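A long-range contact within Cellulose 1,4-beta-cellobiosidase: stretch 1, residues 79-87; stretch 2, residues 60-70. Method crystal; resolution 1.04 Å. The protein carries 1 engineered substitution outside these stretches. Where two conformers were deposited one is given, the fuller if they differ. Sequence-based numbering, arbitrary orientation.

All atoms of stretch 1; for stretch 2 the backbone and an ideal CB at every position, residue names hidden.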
# COMPACT_ATOMS: atom_id res chain seq x y z
N LEU A 79 -4.15 1.17 5.63
CA LEU A 79 -4.18 2.15 4.56
C LEU A 79 -4.74 1.49 3.31
O LEU A 79 -4.31 0.39 2.93
CB LEU A 79 -2.75 2.60 4.22
CG LEU A 79 -2.58 3.37 2.91
CD1 LEU A 79 -3.19 4.76 2.99
CD2 LEU A 79 -1.11 3.43 2.50
N GLN A 80 -5.69 2.16 2.66
CA GLN A 80 -6.21 1.74 1.37
C GLN A 80 -5.81 2.76 0.31
O GLN A 80 -5.94 3.97 0.51
CB GLN A 80 -7.74 1.63 1.43
CG GLN A 80 -8.39 1.37 0.08
CD GLN A 80 -9.79 0.84 0.25
OE1 GLN A 80 -9.99 -0.20 0.85
NE2 GLN A 80 -10.78 1.58 -0.26
N LEU A 81 -5.32 2.26 -0.81
CA LEU A 81 -5.14 3.10 -1.98
C LEU A 81 -6.08 2.67 -3.07
O LEU A 81 -6.13 1.49 -3.46
CB LEU A 81 -3.72 3.06 -2.53
CG LEU A 81 -2.66 3.65 -1.63
CD1 LEU A 81 -1.31 3.57 -2.31
CD2 LEU A 81 -3.01 5.10 -1.27
N GLU A 82 -6.85 3.64 -3.54
CA GLU A 82 -7.62 3.53 -4.76
C GLU A 82 -7.01 4.54 -5.74
O GLU A 82 -6.07 5.25 -5.41
CB GLU A 82 -9.10 3.78 -4.49
CG GLU A 82 -9.73 2.61 -3.76
CD GLU A 82 -11.11 2.91 -3.24
OE1 GLU A 82 -11.22 3.74 -2.32
OE2 GLU A 82 -12.08 2.32 -3.76
N PHE A 83 -7.55 4.58 -6.95
CA PHE A 83 -6.94 5.31 -8.04
C PHE A 83 -7.99 5.93 -8.92
O PHE A 83 -9.10 5.42 -9.05
CB PHE A 83 -6.09 4.36 -8.91
CG PHE A 83 -5.06 3.61 -8.13
CD1 PHE A 83 -5.38 2.41 -7.51
CD2 PHE A 83 -3.77 4.09 -8.00
CE1 PHE A 83 -4.44 1.72 -6.75
CE2 PHE A 83 -2.82 3.41 -7.25
CZ PHE A 83 -3.15 2.22 -6.63
N LYS A 84 -7.63 7.03 -9.56
CA LYS A 84 -8.41 7.58 -10.66
C LYS A 84 -8.22 6.70 -11.89
O LYS A 84 -7.52 5.67 -11.82
CB LYS A 84 -7.97 9.02 -10.93
CG LYS A 84 -8.30 9.95 -9.76
CD LYS A 84 -8.00 11.40 -10.09
CE LYS A 84 -8.27 12.28 -8.88
NZ LYS A 84 -7.79 13.68 -9.11
N ASP A 85 -8.80 7.10 -13.02
CA ASP A 85 -8.86 6.17 -14.15
C ASP A 85 -7.56 6.39 -14.91
O ASP A 85 -7.49 7.12 -15.91
CB ASP A 85 -10.08 6.59 -15.01
CG ASP A 85 -10.32 5.70 -16.22
OD1 ASP A 85 -9.68 4.64 -16.35
OD2 ASP A 85 -11.17 6.06 -17.06
N VAL A 86 -6.60 5.54 -14.57
CA VAL A 86 -5.26 5.52 -15.14
C VAL A 86 -5.12 4.11 -15.64
O VAL A 86 -5.30 3.15 -14.89
CB VAL A 86 -4.15 5.82 -14.11
CG1 VAL A 86 -2.78 5.57 -14.73
CG2 VAL A 86 -4.25 7.25 -13.61
N LYS A 87 -4.84 3.98 -16.93
CA LYS A 87 -4.76 2.67 -17.54
C LYS A 87 -3.43 2.01 -17.19
O LYS A 87 -2.36 2.64 -17.21
CB LYS A 87 -4.92 2.79 -19.06
CG LYS A 87 -6.08 3.70 -19.51
CD LYS A 87 -7.42 3.27 -18.93
CE LYS A 87 -8.57 4.08 -19.55
NZ LYS A 87 -9.89 3.69 -18.99
N UNK A 60 5.22 7.70 -10.81
CA UNK A 60 5.09 8.04 -12.24
C UNK A 60 3.64 8.21 -12.72
O UNK A 60 3.42 8.88 -13.73
CB UNK A 60 5.76 6.95 -13.08
N UNK A 61 2.68 7.62 -12.02
CA UNK A 61 1.28 7.72 -12.45
C UNK A 61 0.64 9.03 -12.00
O UNK A 61 -0.51 9.32 -12.33
CB UNK A 61 0.47 6.54 -11.91
N UNK A 62 1.40 9.77 -11.19
CA UNK A 62 1.09 11.07 -10.63
C UNK A 62 0.42 10.89 -9.28
O UNK A 62 -0.57 10.17 -9.15
CB UNK A 62 0.20 11.88 -11.58
N UNK A 63 0.80 11.71 -8.31
CA UNK A 63 0.32 11.50 -6.96
C UNK A 63 -1.13 11.95 -6.87
O UNK A 63 -1.89 11.44 -6.05
CB UNK A 63 1.19 12.25 -5.95
N UNK A 64 -1.52 12.87 -7.75
CA UNK A 64 -2.89 13.33 -7.80
C UNK A 64 -3.88 12.29 -8.29
O UNK A 64 -5.09 12.47 -8.18
CB UNK A 64 -2.97 14.57 -8.70
N UNK A 65 -3.37 11.19 -8.84
CA UNK A 65 -4.21 10.10 -9.28
C UNK A 65 -4.43 9.03 -8.21
O UNK A 65 -5.10 8.04 -8.46
CB UNK A 65 -3.60 9.46 -10.53
N UNK A 66 -3.86 9.25 -7.02
CA UNK A 66 -4.07 8.36 -5.89
C UNK A 66 -5.24 8.84 -5.05
O UNK A 66 -5.45 10.04 -4.88
CB UNK A 66 -2.80 8.26 -5.04
N UNK A 67 -6.00 7.89 -4.53
CA UNK A 67 -7.15 8.18 -3.67
C UNK A 67 -6.96 7.38 -2.38
O UNK A 67 -7.36 6.22 -2.30
CB UNK A 67 -8.47 7.83 -4.36
N UNK A 68 -6.28 7.97 -1.39
CA UNK A 68 -6.03 7.26 -0.14
C UNK A 68 -7.19 7.30 0.84
O UNK A 68 -7.91 8.29 0.91
CB UNK A 68 -4.79 7.84 0.54
N UNK A 69 -7.30 6.25 1.65
CA UNK A 69 -8.23 6.23 2.76
C UNK A 69 -7.70 5.27 3.80
O UNK A 69 -6.69 4.59 3.57
CB UNK A 69 -9.64 5.84 2.31
N UNK A 70 -8.39 5.19 4.94
CA UNK A 70 -8.06 4.24 5.99
C UNK A 70 -9.31 3.46 6.32
O UNK A 70 -10.41 4.00 6.31
CB UNK A 70 -7.50 4.94 7.23

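Position 60 lies beyond the reach of stretch 1, with nothing within 5.5 Å of its ideal CB, so many residues would serve; it is Pro 60, whose ring suits the phi of -63°.

At position 61 CA-to-CB points toward stretch 1, and the ideal CB sits 4.4 Å from Val 86 CG1, with the ring of Phe 83 farther on. An aliphatic side chain of some length would suit. The residue is Ile 61: its CB lies 4.3 Å from Val 86 CG1, while its CD1 extends to 3.9 Å from Phe 83 CD2.

Position 62 touches nothing, but its phi of 91° by itself favours glycine, and Gly 62 is found. Position 63 is also out of reach, so small or polar residues would do; it is Ser 63, whose carbonyl accepts a backbone hydrogen bond from the amide of 66.

At position 64 the ideal CB would lie 4.9 Å from Lys 84 NZ, with room for it, so glycine is not demanded. The deposited Gly 64 contributes its backbone: Lys 84 NZ donates to Gly 64 O at 3.1 Å.

Position 65 points sideways, its ideal CB 3.8 Å from Val 86 CG2 and 4.4 Å from Lys 84 CB. A medium-sized side chain fits, and a polar one could also use the open carbonyl of Ile 61. Asn 65 does so, its ND2 donating to Ile 61 O at 2.7 Å; its OD1 accepts from a water that is weakly bonded to Lys 84 NZ. Its backbone O receives Lys 84 N at 2.9 Å.

From 66 the chain runs as a strand antiparallel to 79-83, so side chains alternate between faces. Position 66 shares a face with Leu 81 and Phe 83, which calls for a branched or long apolar residue. Leu 66 brings CD2 to 3.5 Å from Phe 83 CE2.

Position 67 pairs with Glu 82 on the other face; its N donates to Glu 82 O (2.8 Å), and its O accepts from Glu 82 N (2.9 Å). Beta-branched or long residues would suit. Ile 67 lays CD1 against the backbone, 3.6 Å from Phe 83 C, and 4.1 Å from Lys 84 CG.

Position 68 is a non-hydrogen-bonded pair with Leu 81, so no amide proton is needed for this strand, and phi is -82°: proline is allowed, as are small apolar residues. Pro 68 packs CB 3.9 Å from Leu 81 CD2.

Position 69 must keep its amide hydrogen, because its N donates to Gln 80 O at 2.9 Å. Its side chain shares a face with Gln 80 and Glu 82, favouring a small polar group. Ser 69 OG donates to a water, 2.6 Å from that water's O, which in turn donates to Glu 82 OE1 and Ile 67 O.

Position 70 faces Leu 79, its ideal CB 5.1 Å from Leu 79 CA, so a large apolar side chain could reach across. Phe 70 does, with CE1 3.8 Å from Leu 79 CD1.

Stretch 2 (60-70) PIGSGNLIPSF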
# COMPACT_ATOMS: atom_id res chain seq x y z
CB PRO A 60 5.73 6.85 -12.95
CG PRO A 60 6.69 6.29 -11.95
CD PRO A 60 6.03 6.49 -10.61
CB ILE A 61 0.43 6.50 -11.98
CG1 ILE A 61 0.32 6.44 -10.45
CG2 ILE A 61 1.00 5.20 -12.54
CD1 ILE A 61 -0.67 5.41 -9.95
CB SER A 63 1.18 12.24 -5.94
OG SER A 63 1.15 13.62 -6.18
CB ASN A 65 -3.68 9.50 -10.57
CG ASN A 65 -3.92 10.40 -11.74
OD1 ASN A 65 -5.02 10.94 -11.88
ND2 ASN A 65 -2.90 10.62 -12.56
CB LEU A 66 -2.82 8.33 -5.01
CG LEU A 66 -1.51 7.96 -5.71
CD1 LEU A 66 -0.32 8.04 -4.76
CD2 LEU A 66 -1.60 6.57 -6.33
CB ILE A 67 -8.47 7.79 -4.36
CG1 ILE A 67 -8.59 8.45 -5.73
CG2 ILE A 67 -9.66 8.17 -3.48
CD1 ILE A 67 -9.79 7.99 -6.54
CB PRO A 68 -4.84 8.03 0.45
CG PRO A 68 -5.06 9.44 -0.02
CD PRO A 68 -5.63 9.30 -1.42
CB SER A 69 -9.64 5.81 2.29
OG SER A 69 -9.64 4.53 1.69
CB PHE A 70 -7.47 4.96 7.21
CG PHE A 70 -6.18 5.66 6.89
CD1 PHE A 70 -4.98 4.99 6.99
CD2 PHE A 70 -6.17 6.97 6.42
CE1 PHE A 70 -3.78 5.60 6.65
CE2 PHE A 70 -4.98 7.58 6.08
CZ PHE A 70 -3.79 6.90 6.20
O HOH W 1 -5.45 13.73 -11.51
O HOH W 2 -9.28 4.76 -0.89
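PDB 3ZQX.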